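Local coordinates for heavy metal cation tricomponent efflux pump ZneA(CzcA-like) (Cupriavidus metallidurans, PDB 4K0J), which exports Zn(II) in exchange for protons, as an inner-membrane, trimeric heavy-metal efflux pump of the RND superfamily, at the interface of chains A and B. Sequence-based numbering; all coordinates share one arbitrary frame. Chains: chain A/B, Heavy metal cation tricomponent efflux pump ZneA(CzcA-like).

Contact 1: the interface of chains A and B. Residues chain A 205, 208-210, 231-233, 238, 241; chain B 716, 725-727.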
# COMPACT_ATOMS: atom_id res chain seq x y z
N ALA A 205 -24.54 -15.76 -36.79
CA ALA A 205 -24.51 -17.18 -37.13
C ALA A 205 -23.07 -17.66 -37.26
O ALA A 205 -22.70 -18.70 -36.70
CB ALA A 205 -25.27 -17.43 -38.42
N GLU A 208 -21.40 -18.02 -34.16
CA GLU A 208 -21.80 -19.17 -33.36
C GLU A 208 -20.91 -20.40 -33.54
O GLU A 208 -20.21 -20.81 -32.60
CB GLU A 208 -23.26 -19.54 -33.63
CG GLU A 208 -24.27 -18.65 -32.94
CD GLU A 208 -25.71 -19.05 -33.24
OE1 GLU A 208 -25.90 -20.01 -34.01
OE2 GLU A 208 -26.63 -18.41 -32.69
N ASN A 209 -20.93 -21.00 -34.73
CA ASN A 209 -20.25 -22.27 -34.96
C ASN A 209 -18.72 -22.22 -34.88
O ASN A 209 -18.01 -22.53 -35.84
CB ASN A 209 -20.72 -22.91 -36.27
CG ASN A 209 -20.57 -22.00 -37.47
OD1 ASN A 209 -19.54 -22.00 -38.14
ND2 ASN A 209 -21.60 -21.20 -37.74
N ASN A 210 -18.23 -21.82 -33.71
CA ASN A 210 -16.80 -21.81 -33.42
C ASN A 210 -16.59 -21.76 -31.92
O ASN A 210 -16.12 -20.76 -31.37
CB ASN A 210 -16.10 -20.63 -34.09
CG ASN A 210 -14.61 -20.60 -33.82
OD1 ASN A 210 -13.83 -21.25 -34.51
ND2 ASN A 210 -14.21 -19.86 -32.79
N GLY A 231 -15.45 -28.36 -32.54
CA GLY A 231 -16.18 -27.49 -33.45
C GLY A 231 -15.54 -26.12 -33.54
O GLY A 231 -16.15 -25.12 -33.17
N LEU A 232 -14.31 -26.08 -34.05
CA LEU A 232 -13.53 -24.85 -34.08
C LEU A 232 -13.09 -24.52 -35.50
O LEU A 232 -12.46 -25.35 -36.17
CB LEU A 232 -12.32 -24.97 -33.16
CG LEU A 232 -11.99 -23.77 -32.28
CD1 LEU A 232 -13.24 -23.29 -31.54
CD2 LEU A 232 -10.89 -24.11 -31.28
N ILE A 233 -13.41 -23.31 -35.95
CA ILE A 233 -13.02 -22.88 -37.29
C ILE A 233 -11.51 -22.76 -37.35
O ILE A 233 -10.91 -21.97 -36.62
CB ILE A 233 -13.66 -21.51 -37.65
CG1 ILE A 233 -15.17 -21.54 -37.40
CG2 ILE A 233 -13.39 -21.16 -39.11
CD1 ILE A 233 -15.84 -20.21 -37.62
N ASP A 238 -12.37 -24.16 -43.68
CA ASP A 238 -13.30 -24.48 -42.61
C ASP A 238 -14.28 -23.32 -42.48
O ASP A 238 -15.34 -23.45 -41.86
CB ASP A 238 -12.57 -24.69 -41.28
CG ASP A 238 -11.46 -25.74 -41.37
OD1 ASP A 238 -10.95 -25.98 -42.49
OD2 ASP A 238 -11.11 -26.33 -40.32
N ASN A 241 -17.08 -22.85 -45.96
CA ASN A 241 -18.15 -23.83 -45.99
C ASN A 241 -19.08 -23.74 -44.78
O ASN A 241 -19.30 -24.73 -44.08
CB ASN A 241 -17.56 -25.24 -46.09
CG ASN A 241 -16.47 -25.33 -47.14
OD1 ASN A 241 -15.89 -24.32 -47.53
ND2 ASN A 241 -16.20 -26.54 -47.60
N ARG B 716 -17.32 -30.55 -41.41
CA ARG B 716 -17.92 -29.31 -41.89
C ARG B 716 -18.77 -29.54 -43.14
O ARG B 716 -19.98 -29.30 -43.12
CB ARG B 716 -16.83 -28.28 -42.19
CG ARG B 716 -16.34 -27.54 -40.95
CD ARG B 716 -17.35 -26.49 -40.51
NE ARG B 716 -17.17 -26.12 -39.11
CZ ARG B 716 -16.23 -25.29 -38.66
NH1 ARG B 716 -16.15 -25.01 -37.37
NH2 ARG B 716 -15.37 -24.75 -39.51
N ASN B 725 -25.55 -26.45 -38.13
CA ASN B 725 -24.48 -25.66 -37.52
C ASN B 725 -23.70 -26.43 -36.46
O ASN B 725 -24.28 -27.16 -35.66
CB ASN B 725 -25.03 -24.37 -36.92
CG ASN B 725 -25.41 -23.35 -37.97
OD1 ASN B 725 -26.02 -23.69 -38.99
ND2 ASN B 725 -25.03 -22.10 -37.74
N VAL B 726 -22.38 -26.26 -36.46
CA VAL B 726 -21.53 -26.97 -35.50
C VAL B 726 -21.84 -26.50 -34.08
O VAL B 726 -21.57 -27.21 -33.11
CB VAL B 726 -20.02 -26.81 -35.83
CG1 VAL B 726 -19.84 -26.25 -37.24
CG2 VAL B 726 -19.31 -25.95 -34.79
N ALA B 727 -22.43 -25.32 -33.97
CA ALA B 727 -22.89 -24.83 -32.68
C ALA B 727 -23.95 -25.76 -32.09
O ALA B 727 -23.98 -25.99 -30.88
CB ALA B 727 -23.43 -23.41 -32.81
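B:Arg716 starts with CG anti to its carbonyl carbon (chi1 -81°) and then bends at chi2 (-76°), a kink that carries its guanidinium off the first turn of helix 716-720 and in among the backbone of chain A. This is a subunit contact of an RND pump, where a hairpin of one protomer, strands 213-220 and 223-230, reaches into its neighbour and the segments flanking the hairpin settle on the neighbour's surface. NH2 of B:Arg716 donates to the carbonyl O of A:Asp238, within the short helix 236-240, at 2.7 Å. The bond is bent: the donor stands above the carbonyl plane, and the oxygen is tilted out of the guanidinium plane. The carboxylate of A:Asp238 belongs to the same residue but does not pair with the arginine; its OD2 lies 4.6 Å from NH2 of B:Arg716, near enough perhaps to add some electrostatic pull. NH1 points the other way, towards the main chain of A:Asn209 and A:Ile233, and the amide N of A:Ile233 lies at the guanidinium edge, in its plane. That amide is already engaged within chain A, donating to the side-chain OD1 of A:Asn210 at 2.6 Å, so A:Asn210 acts from the second shell to pin the loop against which the arginine rests. The side chain of A:Ile233 crosses the arginine at about a right angle, CG1 coming 3.6 Å from NH1 of B:Arg716.

A:Asn209 has its CG in the crowded position between backbone N and carbonyl carbon (chi1 55°), which turns its amide towards B:Asn725. Its CB sits against both methyls of B:Val726, 3.6 Å from CG1, at the start of helix 726-738. The other methyl, CG2 of B:Val726, faces CA of A:Gly231 at 3.7 Å. Beside them the amide planes of A:Asn209 and B:Asn725 stand nearly perpendicular, their ND2 nitrogens, both donors, near but not bonded, and CB of B:Ala727 meets the backbone of A:Asn209.

Contact 2: the interface of chains A and B. Residues chain A 216, 226-228; chain B 55, 57, 59-60, 88, 709-710.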
# COMPACT_ATOMS: atom_id res chain seq x y z
N SER A 216 -17.34 -33.77 -20.42
CA SER A 216 -16.95 -34.38 -19.15
C SER A 216 -16.55 -35.84 -19.32
O SER A 216 -16.03 -36.23 -20.36
CB SER A 216 -18.05 -34.23 -18.09
OG SER A 216 -19.16 -35.08 -18.36
N VAL A 226 -12.61 -38.62 -21.16
CA VAL A 226 -13.23 -37.32 -21.31
C VAL A 226 -13.74 -37.20 -22.75
O VAL A 226 -13.13 -37.73 -23.68
CB VAL A 226 -12.25 -36.17 -20.94
CG1 VAL A 226 -11.71 -36.37 -19.54
CG2 VAL A 226 -11.11 -36.08 -21.93
N VAL A 227 -14.88 -36.54 -22.93
CA VAL A 227 -15.46 -36.37 -24.25
C VAL A 227 -15.08 -35.01 -24.84
O VAL A 227 -15.18 -33.99 -24.16
CB VAL A 227 -17.00 -36.52 -24.23
CG1 VAL A 227 -17.59 -36.29 -25.61
CG2 VAL A 227 -17.39 -37.90 -23.70
N ARG A 228 -14.63 -35.01 -26.09
CA ARG A 228 -14.24 -33.79 -26.79
C ARG A 228 -15.05 -33.59 -28.06
O ARG A 228 -15.15 -34.49 -28.89
CB ARG A 228 -12.76 -33.82 -27.18
CG ARG A 228 -11.78 -33.90 -26.02
CD ARG A 228 -10.34 -33.88 -26.51
NE ARG A 228 -10.08 -32.75 -27.40
CZ ARG A 228 -8.89 -32.46 -27.91
NH1 ARG A 228 -8.75 -31.41 -28.70
NH2 ARG A 228 -7.83 -33.20 -27.62
N GLY B 55 -16.00 -29.62 -17.40
CA GLY B 55 -16.50 -30.25 -18.61
C GLY B 55 -15.48 -30.33 -19.72
O GLY B 55 -15.42 -31.32 -20.45
N ALA B 57 -11.96 -30.47 -21.96
CA ALA B 57 -10.72 -31.25 -22.00
C ALA B 57 -9.46 -30.39 -21.82
O ALA B 57 -9.54 -29.16 -21.78
CB ALA B 57 -10.65 -32.01 -23.30
N GLU B 59 -6.56 -30.08 -23.76
CA GLU B 59 -6.01 -29.38 -24.91
C GLU B 59 -6.76 -28.07 -25.11
O GLU B 59 -6.16 -27.04 -25.45
CB GLU B 59 -6.11 -30.25 -26.17
CG GLU B 59 -5.11 -31.40 -26.23
CD GLU B 59 -5.48 -32.59 -25.36
OE1 GLU B 59 -6.46 -32.49 -24.59
OE2 GLU B 59 -4.79 -33.63 -25.44
N GLU B 60 -8.07 -28.11 -24.89
CA GLU B 60 -8.93 -26.94 -25.03
C GLU B 60 -8.64 -25.94 -23.92
O GLU B 60 -8.63 -24.73 -24.14
CB GLU B 60 -10.40 -27.34 -25.01
CG GLU B 60 -10.66 -28.84 -25.22
CD GLU B 60 -10.59 -29.27 -26.67
OE1 GLU B 60 -9.95 -28.58 -27.49
OE2 GLU B 60 -11.19 -30.32 -27.01
N PHE B 88 -7.96 -31.22 -17.87
CA PHE B 88 -9.41 -31.37 -17.91
C PHE B 88 -10.03 -30.71 -16.69
O PHE B 88 -9.76 -31.10 -15.56
CB PHE B 88 -9.80 -32.85 -17.97
CG PHE B 88 -11.27 -33.11 -17.74
CD1 PHE B 88 -12.18 -33.00 -18.77
CD2 PHE B 88 -11.73 -33.47 -16.48
CE1 PHE B 88 -13.53 -33.24 -18.56
CE2 PHE B 88 -13.08 -33.71 -16.26
CZ PHE B 88 -13.98 -33.59 -17.30
N GLN B 709 -9.54 -40.56 -25.06
CA GLN B 709 -10.69 -39.66 -25.13
C GLN B 709 -11.57 -40.12 -26.27
O GLN B 709 -11.08 -40.55 -27.30
CB GLN B 709 -10.24 -38.24 -25.45
CG GLN B 709 -9.21 -37.65 -24.51
CD GLN B 709 -8.49 -36.47 -25.14
OE1 GLN B 709 -8.28 -36.44 -26.36
NE2 GLN B 709 -8.12 -35.50 -24.32
N VAL B 710 -12.88 -40.05 -26.08
CA VAL B 710 -13.76 -40.21 -27.21
C VAL B 710 -13.95 -38.82 -27.83
O VAL B 710 -14.56 -37.94 -27.23
CB VAL B 710 -15.09 -40.90 -26.83
CG1 VAL B 710 -15.57 -40.40 -25.49
CG2 VAL B 710 -16.14 -40.69 -27.90
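A:Arg228 reaches across to chain B, crossing B:Glu60 and B:Gln709 obliquely, and turns its guanidinium between two acidic residues of helix 58-73. Its chain is straight through chi2, then bends at chi3 (52°), which brings NE to OE2 of B:Glu60 at 2.7 Å, a salt bridge that is also a hydrogen bond, though a bent one with OE2 tilted from the guanidinium plane. The guanidinium and this carboxylate are perpendicular, so NE meets the oxygen from above the carboxylate plane rather than side by side with it. B:Glu59 crosses the arginine at about a right angle, but with the two flat groups only 27° apart; the second salt bridge, from NH2 of A:Arg228 to OE1 of B:Glu59, is looser at 3.4 Å. Both glutamates are poorly ordered, so their exact poses deserve caution, although two acids here would be expected to keep the arginine charged. The aliphatic stem packs too: CG of A:Arg228 touches CB of B:Ala57 at 3.5 Å, while CD lies against the amide of B:Gln709, whose plane is almost perpendicular to the guanidinium.

On the same strand, A:Val226 points CG1 onto one face of the B:Phe88 ring, 3.8 Å from its centroid and offset towards the rim. Its CG2 turns to B:Gln709, which lies beside it and points the same way. A:Val227 and B:Val710 are likewise parallel neighbours, CG2 of the first 3.6 Å from CG1 of the second.

Main chain holds these side chains in register. The amide N of A:Arg228 donates to O of B:Val710 at 3.1 Å. That bond is nearly straight, 168° at H. N of A:Ser216 donates to a lone pair of O of B:Gly55, also at 3.1 Å. Strand 223-230 of chain A thus pairs in parallel with strand 707-714 of chain B, extending the neighbour's sheet, while its partner strand 213-220 comes up against the loop at B:Gly55.

Contact 1 and contact 2 lie about 18 Å apart, between the centres of their C-alpha atoms, along one reaching arm of chain A. Contact 2 grips strands 213-220 and 223-230 of that arm, whereas contact 1 takes the loop residues just before and after them, and helix 236-240. In chain B they are partly continuous in sequence: strand 707-714 serves contact 2 and leads to helices 716-720 and 726-738 at contact 1, while contact 2 also draws on helix 58-73 and the loops at B:Gly55 and B:Phe88. The arm is held both at its base and along its length, which probably helps lock protomers together in the three-copy assembly.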